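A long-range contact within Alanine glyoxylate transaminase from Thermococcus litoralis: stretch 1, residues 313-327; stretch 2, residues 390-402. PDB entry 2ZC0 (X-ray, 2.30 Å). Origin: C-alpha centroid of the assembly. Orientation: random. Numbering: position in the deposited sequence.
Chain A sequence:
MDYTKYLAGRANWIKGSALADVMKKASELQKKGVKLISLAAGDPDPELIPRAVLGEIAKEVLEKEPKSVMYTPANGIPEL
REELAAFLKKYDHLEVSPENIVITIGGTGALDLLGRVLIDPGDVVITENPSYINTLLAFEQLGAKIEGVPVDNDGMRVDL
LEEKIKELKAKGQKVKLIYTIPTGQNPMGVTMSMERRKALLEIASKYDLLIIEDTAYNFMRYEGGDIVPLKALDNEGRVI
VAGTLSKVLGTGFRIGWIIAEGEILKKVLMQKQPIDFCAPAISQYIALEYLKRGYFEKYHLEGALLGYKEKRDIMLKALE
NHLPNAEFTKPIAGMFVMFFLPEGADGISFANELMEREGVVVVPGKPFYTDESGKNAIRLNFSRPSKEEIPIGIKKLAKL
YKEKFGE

Stretch 1, residues 313-327: DIMLKALENHLPNAE
Stretch 2, residues 390-402: IPIGIKKLAKLYK

Two helices running in nearly the same direction pack mainly through apolar side chains, with no hydrogen bond between them, and a turn after the first helix extends the contact along the second. Stretch 1 is helical from 313, in a helix already under way, to 322; stretch 2 is helical throughout, within a longer helix. Their N-to-C directions differ by 29°, with a signed crossing angle of -29°, and the axes approach to 9.2 Å. The contact buries 669 Å², both sides summed.

The register is set by three CA pairs: Met315 CA to Ile390 CA at 6.1 Å, Ala318 CA to Pro391 CA at 5.7 Å, and His322 CA to Ala398 CA at 6.4 Å. Both backbones keep helical phi/psi near -65/-42 through most of their length, held by i to i+4 bonds such as Ala318 N to Ile314 O, 2.9 Å, and Ala398 N to Ile394 O, 2.9 Å. The backbone bonds lie within each helix; most of the facing side chains are apolar.

At the start of the two stretches, Ile314 (m, t) points toward the partner and lays its CG2 3.8 Å from Pro391 CG and 4.1 Å from Ile390 CG2. Ile390 is also m, t, and Ile390 CG2 lies 3.7 Å from Met315 CB. Met315 leaves its helix sideways, and its extended t, t, m chain carries CE to 3.6 Å from Ile394 CD1.

Ile394 (chi1 -79°, chi2 89°) is the centre of the packing and has the largest covered area of any residue here, 86 Å². Its CG2 lies 3.9 Å from Ala318 CB, 4.1 Å from Leu319 CD2 and 4.3 Å from Leu323 CD2. Ala318 points toward the partner; its lone methyl lies between the backbones where the CA atoms come closest among the register pairs. Leu319 (m, t) starts sideways, but its end comes nearer.

Farther along, His322 (chi1 -56°, chi2 -135°) is partly exposed. Its CE1 sits 3.2 Å from Lys395 CG, an oblique approach to the aliphatic part of an extended lysine, while its CB is 4.1 Å from Ala398 CB.

Leu323 is the first residue to leave helical phi/psi, at -132/50, yet Leu323 N still bonds to Leu319 O at 2.6 Å. Its CB points toward stretch 2, and the side chain (chi1 -75°, chi2 -42°) is buried. Leu323 CD2 reaches Leu397 CD1 at 4.0 Å; Leu323 CD1 meets Tyr401 CD2 at 3.5 Å. The 3.3 Å between Leu323 CD2 and Ala398 CB is a very tight methyl contact; the small Ala398 side chain faces the leucine here.

A type I turn from Leu323 to Ala326, closed by Ala326 N to Leu323 O at 3.0 Å, precedes a second contact with the helix. Tyr401 (chi1 -175°, chi2 86°) makes it, with Ala326 CB 3.7 Å from Tyr401 OH. The ring thus meets Leu323 and Ala326, both obliquely. Lys399 points away from stretch 1 and takes no part in the contact.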

ATOM      1  N   ASP A 313      13.572  43.194  12.318  1.00 48.28           N
ATOM      2  CA  ASP A 313      13.590  44.077  13.481  1.00 48.92           C
ATOM      3  C   ASP A 313      12.363  44.984  13.500  1.00 48.04           C
ATOM      4  O   ASP A 313      11.772  45.209  14.554  1.00 48.83           O
ATOM      5  CB  ASP A 313      14.860  44.932  13.488  1.00 48.42           C
ATOM      6  CG  ASP A 313      16.117  44.101  13.441  1.00 48.96           C
ATOM      7  OD1 ASP A 313      16.187  43.086  14.164  1.00 50.55           O
ATOM      8  OD2 ASP A 313      17.042  44.462  12.689  1.00 50.31           O
ATOM      9  N   ILE A 314      11.989  45.493  12.328  1.00 47.70           N
ATOM     10  CA  ILE A 314      10.829  46.367  12.188  1.00 47.74           C
ATOM     11  C   ILE A 314       9.538  45.684  12.628  1.00 48.26           C
ATOM     12  O   ILE A 314       8.728  46.290  13.329  1.00 49.79           O
ATOM     13  CB  ILE A 314      10.673  46.871  10.720  1.00 48.35           C
ATOM     14  CG1 ILE A 314      11.797  47.851  10.373  1.00 48.09           C
ATOM     15  CG2 ILE A 314       9.338  47.570  10.532  1.00 47.24           C
ATOM     16  CD1 ILE A 314      11.752  48.362   8.940  1.00 51.71           C
ATOM     17  N   MET A 315       9.336  44.426  12.236  1.00 49.22           N
ATOM     18  CA  MET A 315       8.113  43.724  12.633  1.00 48.56           C
ATOM     19  C   MET A 315       8.116  43.465  14.132  1.00 48.88           C
ATOM     20  O   MET A 315       7.078  43.547  14.784  1.00 46.71           O
ATOM     21  CB  MET A 315       7.950  42.398  11.886  1.00 48.88           C
ATOM     22  CG  MET A 315       6.696  41.628  12.330  1.00 48.93           C
ATOM     23  SD  MET A 315       6.224  40.222  11.291  1.00 51.19           S
ATOM     24  CE  MET A 315       5.537  41.077   9.887  1.00 47.30           C
ATOM     25  N   LEU A 316       9.287  43.146  14.676  1.00 50.96           N
ATOM     26  CA  LEU A 316       9.402  42.907  16.108  1.00 52.77           C
ATOM     27  C   LEU A 316       9.229  44.223  16.863  1.00 53.76           C
ATOM     28  O   LEU A 316       8.645  44.240  17.944  1.00 53.41           O
ATOM     29  CB  LEU A 316      10.758  42.287  16.441  1.00 52.67           C
ATOM     30  CG  LEU A 316      10.948  40.852  15.950  1.00 53.55           C
ATOM     31  CD1 LEU A 316      12.290  40.340  16.447  1.00 51.99           C
ATOM     32  CD2 LEU A 316       9.816  39.964  16.459  1.00 50.19           C
ATOM     33  N   LYS A 317       9.731  45.322  16.289  1.00 54.38           N
ATOM     34  CA  LYS A 317       9.593  46.640  16.915  1.00 55.90           C
ATOM     35  C   LYS A 317       8.117  47.012  16.985  1.00 54.63           C
ATOM     36  O   LYS A 317       7.618  47.440  18.020  1.00 54.29           O
ATOM     37  CB  LYS A 317      10.302  47.739  16.106  1.00 57.42           C
ATOM     38  CG  LYS A 317      11.779  47.965  16.401  1.00 62.16           C
ATOM     39  CD  LYS A 317      12.196  49.370  15.920  1.00 62.96           C
ATOM     40  CE  LYS A 317      13.610  49.398  15.340  1.00 64.59           C
ATOM     41  NZ  LYS A 317      13.713  48.659  14.043  1.00 64.18           N
ATOM     42  N   ALA A 318       7.434  46.862  15.859  1.00 53.46           N
ATOM     43  CA  ALA A 318       6.025  47.186  15.772  1.00 53.66           C
ATOM     44  C   ALA A 318       5.202  46.338  16.731  1.00 54.05           C
ATOM     45  O   ALA A 318       4.321  46.849  17.413  1.00 52.85           O
ATOM     46  CB  ALA A 318       5.537  46.991  14.347  1.00 51.69           C
ATOM     47  N   LEU A 319       5.498  45.044  16.786  1.00 55.64           N
ATOM     48  CA  LEU A 319       4.765  44.134  17.656  1.00 57.01           C
ATOM     49  C   LEU A 319       4.938  44.464  19.131  1.00 59.13           C
ATOM     50  O   LEU A 319       3.956  44.588  19.864  1.00 58.97           O
ATOM     51  CB  LEU A 319       5.197  42.685  17.400  1.00 55.61           C
ATOM     52  CG  LEU A 319       4.552  41.960  16.209  1.00 53.77           C
ATOM     53  CD1 LEU A 319       5.319  40.693  15.902  1.00 51.15           C
ATOM     54  CD2 LEU A 319       3.094  41.646  16.523  1.00 49.91           C
ATOM     55  N   GLU A 320       6.187  44.609  19.559  1.00 61.40           N
ATOM     56  CA  GLU A 320       6.489  44.909  20.954  1.00 63.66           C
ATOM     57  C   GLU A 320       5.947  46.282  21.357  1.00 63.87           C
ATOM     58  O   GLU A 320       5.645  46.523  22.526  1.00 62.98           O
ATOM     59  CB  GLU A 320       8.001  44.837  21.180  1.00 64.85           C
ATOM     60  CG  GLU A 320       8.399  44.122  22.462  1.00 67.93           C
ATOM     61  CD  GLU A 320       9.572  43.167  22.261  1.00 70.97           C
ATOM     62  OE1 GLU A 320      10.556  43.561  21.590  1.00 71.81           O
ATOM     63  OE2 GLU A 320       9.513  42.027  22.782  1.00 70.93           O
ATOM     64  N   ASN A 321       5.812  47.166  20.372  1.00 63.66           N
ATOM     65  CA  ASN A 321       5.305  48.514  20.594  1.00 63.85           C
ATOM     66  C   ASN A 321       3.777  48.582  20.670  1.00 63.62           C
ATOM     67  O   ASN A 321       3.227  49.331  21.477  1.00 63.20           O
ATOM     68  CB  ASN A 321       5.807  49.443  19.483  1.00 65.15           C
ATOM     69  CG  ASN A 321       5.216  50.836  19.570  1.00 68.64           C
ATOM     70  OD1 ASN A 321       4.633  51.213  20.591  1.00 70.21           O
ATOM     71  ND2 ASN A 321       5.364  51.615  18.493  1.00 69.90           N
ATOM     72  N   HIS A 322       3.094  47.797  19.841  1.00 63.09           N
ATOM     73  CA  HIS A 322       1.636  47.810  19.820  1.00 62.69           C
ATOM     74  C   HIS A 322       0.958  46.614  20.493  1.00 61.78           C
ATOM     75  O   HIS A 322      -0.225  46.687  20.825  1.00 62.02           O
ATOM     76  CB  HIS A 322       1.137  47.962  18.381  1.00 64.92           C
ATOM     77  CG  HIS A 322       1.672  49.180  17.688  1.00 67.50           C
ATOM     78  ND1 HIS A 322       0.879  50.014  16.928  1.00 69.75           N
ATOM     79  CD2 HIS A 322       2.920  49.701  17.640  1.00 68.86           C
ATOM     80  CE1 HIS A 322       1.618  50.997  16.444  1.00 70.44           C
ATOM     81  NE2 HIS A 322       2.860  50.831  16.861  1.00 70.09           N
ATOM     82  N   LEU A 323       1.689  45.515  20.679  1.00 59.60           N
ATOM     83  CA  LEU A 323       1.144  44.337  21.361  1.00 58.30           C
ATOM     84  C   LEU A 323       2.113  43.822  22.432  1.00 58.30           C
ATOM     85  O   LEU A 323       2.408  42.628  22.486  1.00 57.88           O
ATOM     86  CB  LEU A 323       0.854  43.193  20.381  1.00 58.18           C
ATOM     87  CG  LEU A 323      -0.360  43.227  19.450  1.00 57.12           C
ATOM     88  CD1 LEU A 323      -1.586  43.749  20.193  1.00 54.46           C
ATOM     89  CD2 LEU A 323      -0.038  44.096  18.255  1.00 57.65           C
ATOM     90  N   PRO A 324       2.604  44.715  23.312  1.00 57.38           N
ATOM     91  CA  PRO A 324       3.544  44.330  24.372  1.00 57.80           C
ATOM     92  C   PRO A 324       3.076  43.261  25.356  1.00 56.89           C
ATOM     93  O   PRO A 324       3.897  42.662  26.053  1.00 56.87           O
ATOM     94  CB  PRO A 324       3.841  45.657  25.068  1.00 59.41           C
ATOM     95  CG  PRO A 324       2.565  46.418  24.885  1.00 59.00           C
ATOM     96  CD  PRO A 324       2.240  46.137  23.438  1.00 58.31           C
ATOM     97  N   ASN A 325       1.770  43.019  25.421  1.00 55.68           N
ATOM     98  CA  ASN A 325       1.253  42.014  26.341  1.00 55.15           C
ATOM     99  C   ASN A 325       0.980  40.668  25.675  1.00 54.35           C
ATOM    100  O   ASN A 325       0.510  39.734  26.327  1.00 53.56           O
ATOM    101  CB  ASN A 325      -0.030  42.508  27.021  1.00 57.17           C
ATOM    102  CG  ASN A 325       0.185  43.772  27.838  1.00 58.12           C
ATOM    103  OD1 ASN A 325       1.202  43.926  28.519  1.00 58.92           O
ATOM    104  ND2 ASN A 325      -0.783  44.680  27.783  1.00 60.86           N
ATOM    105  N   ALA A 326       1.266  40.564  24.379  1.00 53.68           N
ATOM    106  CA  ALA A 326       1.037  39.310  23.654  1.00 52.06           C
ATOM    107  C   ALA A 326       2.346  38.548  23.493  1.00 51.36           C
ATOM    108  O   ALA A 326       3.407  39.159  23.334  1.00 51.49           O
ATOM    109  CB  ALA A 326       0.421  39.596  22.294  1.00 52.04           C
ATOM    110  N   GLU A 327       2.289  37.220  23.545  1.00 50.08           N
ATOM    111  CA  GLU A 327       3.513  36.447  23.397  1.00 51.43           C
ATOM    112  C   GLU A 327       3.716  36.083  21.918  1.00 51.02           C
ATOM    113  O   GLU A 327       2.778  35.730  21.193  1.00 52.21           O
ATOM    114  CB  GLU A 327       3.487  35.190  24.308  1.00 50.63           C
ATOM    115  CG  GLU A 327       4.661  35.046  25.345  1.00 45.72           C
ATOM    116  CD  GLU A 327       4.485  35.884  26.637  1.00 45.02           C
ATOM    117  OE1 GLU A 327       3.321  36.095  27.037  1.00 46.24           O
ATOM    118  OE2 GLU A 327       5.518  36.309  27.257  1.00 29.48           O
ATOM    119  N   ILE A 390       4.757  46.630   6.692  1.00 49.94           N
ATOM    120  CA  ILE A 390       4.820  45.897   7.951  1.00 50.39           C
ATOM    121  C   ILE A 390       4.183  46.628   9.140  1.00 49.72           C
ATOM    122  O   ILE A 390       3.286  46.093   9.781  1.00 49.44           O
ATOM    123  CB  ILE A 390       6.274  45.505   8.284  1.00 49.68           C
ATOM    124  CG1 ILE A 390       6.799  44.554   7.210  1.00 49.38           C
ATOM    125  CG2 ILE A 390       6.343  44.854   9.651  1.00 49.80           C
ATOM    126  CD1 ILE A 390       8.253  44.157   7.390  1.00 48.71           C
ATOM    127  N   PRO A 391       4.625  47.862   9.444  1.00 50.78           N
ATOM    128  CA  PRO A 391       4.033  48.586  10.581  1.00 51.10           C
ATOM    129  C   PRO A 391       2.528  48.772  10.436  1.00 50.25           C
ATOM    130  O   PRO A 391       1.769  48.562  11.382  1.00 48.80           O
ATOM    131  CB  PRO A 391       4.782  49.916  10.569  1.00 52.82           C
ATOM    132  CG  PRO A 391       6.126  49.536   9.983  1.00 53.25           C
ATOM    133  CD  PRO A 391       5.720  48.645   8.841  1.00 50.76           C
ATOM    134  N   ILE A 392       2.101  49.166   9.243  1.00 50.82           N
ATOM    135  CA  ILE A 392       0.683  49.373   8.977  1.00 51.40           C
ATOM    136  C   ILE A 392      -0.070  48.067   9.208  1.00 51.82           C
ATOM    137  O   ILE A 392      -1.113  48.053   9.862  1.00 51.44           O
ATOM    138  CB  ILE A 392       0.464  49.857   7.526  1.00 52.68           C
ATOM    139  CG1 ILE A 392       1.185  51.189   7.314  1.00 53.86           C
ATOM    140  CG2 ILE A 392      -1.020  50.027   7.247  1.00 53.11           C
ATOM    141  CD1 ILE A 392       1.158  51.678   5.888  1.00 55.78           C
ATOM    142  N   GLY A 393       0.477  46.971   8.679  1.00 51.56           N
ATOM    143  CA  GLY A 393      -0.144  45.666   8.837  1.00 48.94           C
ATOM    144  C   GLY A 393      -0.255  45.234  10.286  1.00 48.71           C
ATOM    145  O   GLY A 393      -1.304  44.752  10.715  1.00 47.82           O
ATOM    146  N   ILE A 394       0.822  45.386  11.050  1.00 48.88           N
ATOM    147  CA  ILE A 394       0.782  45.005  12.457  1.00 50.50           C
ATOM    148  C   ILE A 394      -0.134  45.924  13.275  1.00 51.93           C
ATOM    149  O   ILE A 394      -0.709  45.488  14.272  1.00 51.64           O
ATOM    150  CB  ILE A 394       2.197  44.991  13.095  1.00 50.31           C
ATOM    151  CG1 ILE A 394       2.929  43.705  12.710  1.00 51.24           C
ATOM    152  CG2 ILE A 394       2.103  45.095  14.609  1.00 50.06           C
ATOM    153  CD1 ILE A 394       3.702  43.825  11.436  1.00 53.74           C
ATOM    154  N   LYS A 395      -0.267  47.188  12.869  1.00 53.54           N
ATOM    155  CA  LYS A 395      -1.147  48.114  13.596  1.00 56.44           C
ATOM    156  C   LYS A 395      -2.596  47.682  13.416  1.00 56.71           C
ATOM    157  O   LYS A 395      -3.352  47.584  14.385  1.00 56.09           O
ATOM    158  CB  LYS A 395      -0.964  49.558  13.100  1.00 57.07           C
ATOM    159  CG  LYS A 395       0.269  50.252  13.662  1.00 60.47           C
ATOM    160  CD  LYS A 395       0.551  51.597  12.987  1.00 61.26           C
ATOM    161  CE  LYS A 395       1.909  52.144  13.417  1.00 61.15           C
ATOM    162  NZ  LYS A 395       2.313  53.331  12.616  1.00 63.40           N
ATOM    163  N   LYS A 396      -2.973  47.421  12.168  1.00 57.43           N
ATOM    164  CA  LYS A 396      -4.324  46.975  11.844  1.00 58.28           C
ATOM    165  C   LYS A 396      -4.594  45.683  12.596  1.00 58.67           C
ATOM    166  O   LYS A 396      -5.702  45.449  13.079  1.00 59.54           O
ATOM    167  CB  LYS A 396      -4.452  46.724  10.337  1.00 58.84           C
ATOM    168  CG  LYS A 396      -4.529  47.980   9.491  1.00 59.29           C
ATOM    169  CD  LYS A 396      -4.504  47.649   8.009  1.00 61.96           C
ATOM    170  CE  LYS A 396      -5.045  48.804   7.168  1.00 63.05           C
ATOM    171  NZ  LYS A 396      -6.528  48.951   7.318  1.00 63.66           N
ATOM    172  N   LEU A 397      -3.568  44.844  12.690  1.00 59.02           N
ATOM    173  CA  LEU A 397      -3.679  43.569  13.386  1.00 59.70           C
ATOM    174  C   LEU A 397      -3.938  43.820  14.866  1.00 59.63           C
ATOM    175  O   LEU A 397      -4.740  43.128  15.497  1.00 58.73           O
ATOM    176  CB  LEU A 397      -2.382  42.764  13.193  1.00 60.43           C
ATOM    177  CG  LEU A 397      -2.116  41.469  13.973  1.00 61.01           C
ATOM    178  CD1 LEU A 397      -1.610  41.801  15.359  1.00 61.78           C
ATOM    179  CD2 LEU A 397      -3.370  40.614  14.038  1.00 61.45           C
ATOM    180  N   ALA A 398      -3.250  44.821  15.408  1.00 60.33           N
ATOM    181  CA  ALA A 398      -3.388  45.197  16.813  1.00 61.13           C
ATOM    182  C   ALA A 398      -4.787  45.754  17.060  1.00 60.98           C
ATOM    183  O   ALA A 398      -5.385  45.514  18.107  1.00 59.98           O
ATOM    184  CB  ALA A 398      -2.329  46.242  17.178  1.00 60.54           C
ATOM    185  N   LYS A 399      -5.293  46.497  16.079  1.00 62.69           N
ATOM    186  CA  LYS A 399      -6.623  47.098  16.152  1.00 65.34           C
ATOM    187  C   LYS A 399      -7.698  46.024  16.362  1.00 65.96           C
ATOM    188  O   LYS A 399      -8.518  46.126  17.274  1.00 65.98           O
ATOM    189  CB  LYS A 399      -6.907  47.886  14.864  1.00 66.03           C
ATOM    190  CG  LYS A 399      -8.285  48.535  14.796  1.00 67.88           C
ATOM    191  CD  LYS A 399      -8.582  49.085  13.398  1.00 68.53           C
ATOM    192  CE  LYS A 399      -9.997  49.655  13.313  1.00 69.99           C
ATOM    193  NZ  LYS A 399     -10.359  50.071  11.929  1.00 69.76           N
ATOM    194  N   LEU A 400      -7.687  44.991  15.523  1.00 66.78           N
ATOM    195  CA  LEU A 400      -8.670  43.919  15.644  1.00 67.54           C
ATOM    196  C   LEU A 400      -8.405  43.095  16.901  1.00 67.70           C
ATOM    197  O   LEU A 400      -9.331  42.557  17.510  1.00 67.72           O
ATOM    198  CB  LEU A 400      -8.618  43.001  14.426  1.00 67.57           C
ATOM    199  CG  LEU A 400      -9.956  42.506  13.868  1.00 68.59           C
ATOM    200  CD1 LEU A 400      -9.681  41.305  12.974  1.00 68.45           C
ATOM    201  CD2 LEU A 400     -10.919  42.127  14.988  1.00 68.27           C
ATOM    202  N   TYR A 401      -7.132  43.001  17.275  1.00 68.33           N
ATOM    203  CA  TYR A 401      -6.723  42.243  18.453  1.00 69.41           C
ATOM    204  C   TYR A 401      -7.441  42.769  19.687  1.00 70.52           C
ATOM    205  O   TYR A 401      -8.165  42.036  20.361  1.00 69.30           O
ATOM    206  CB  TYR A 401      -5.210  42.368  18.669  1.00 69.04           C
ATOM    207  CG  TYR A 401      -4.675  41.512  19.800  1.00 68.34           C
ATOM    208  CD1 TYR A 401      -4.313  40.183  19.585  1.00 68.77           C
ATOM    209  CD2 TYR A 401      -4.536  42.028  21.084  1.00 68.08           C
ATOM    210  CE1 TYR A 401      -3.824  39.390  20.625  1.00 68.92           C
ATOM    211  CE2 TYR A 401      -4.051  41.244  22.132  1.00 68.25           C
ATOM    212  CZ  TYR A 401      -3.696  39.928  21.897  1.00 68.92           C
ATOM    213  OH  TYR A 401      -3.209  39.155  22.930  1.00 67.94           O
ATOM    214  N   LYS A 402      -7.230  44.049  19.980  1.00 71.72           N
ATOM    215  CA  LYS A 402      -7.863  44.656  21.136  1.00 74.08           C
ATOM    216  C   LYS A 402      -9.347  44.931  20.914  1.00 74.40           C
ATOM    217  O   LYS A 402     -10.091  45.133  21.871  1.00 73.22           O
ATOM    218  CB  LYS A 402      -7.122  45.933  21.557  1.00 74.15           C
ATOM    219  CG  LYS A 402      -5.916  45.666  22.471  1.00 75.36           C
ATOM    220  CD  LYS A 402      -6.281  44.654  23.574  1.00 76.23           C
ATOM    221  CE  LYS A 402      -5.262  44.613  24.714  1.00 76.30           C
ATOM    222  NZ  LYS A 402      -5.372  45.790  25.629  1.00 73.71           N
TER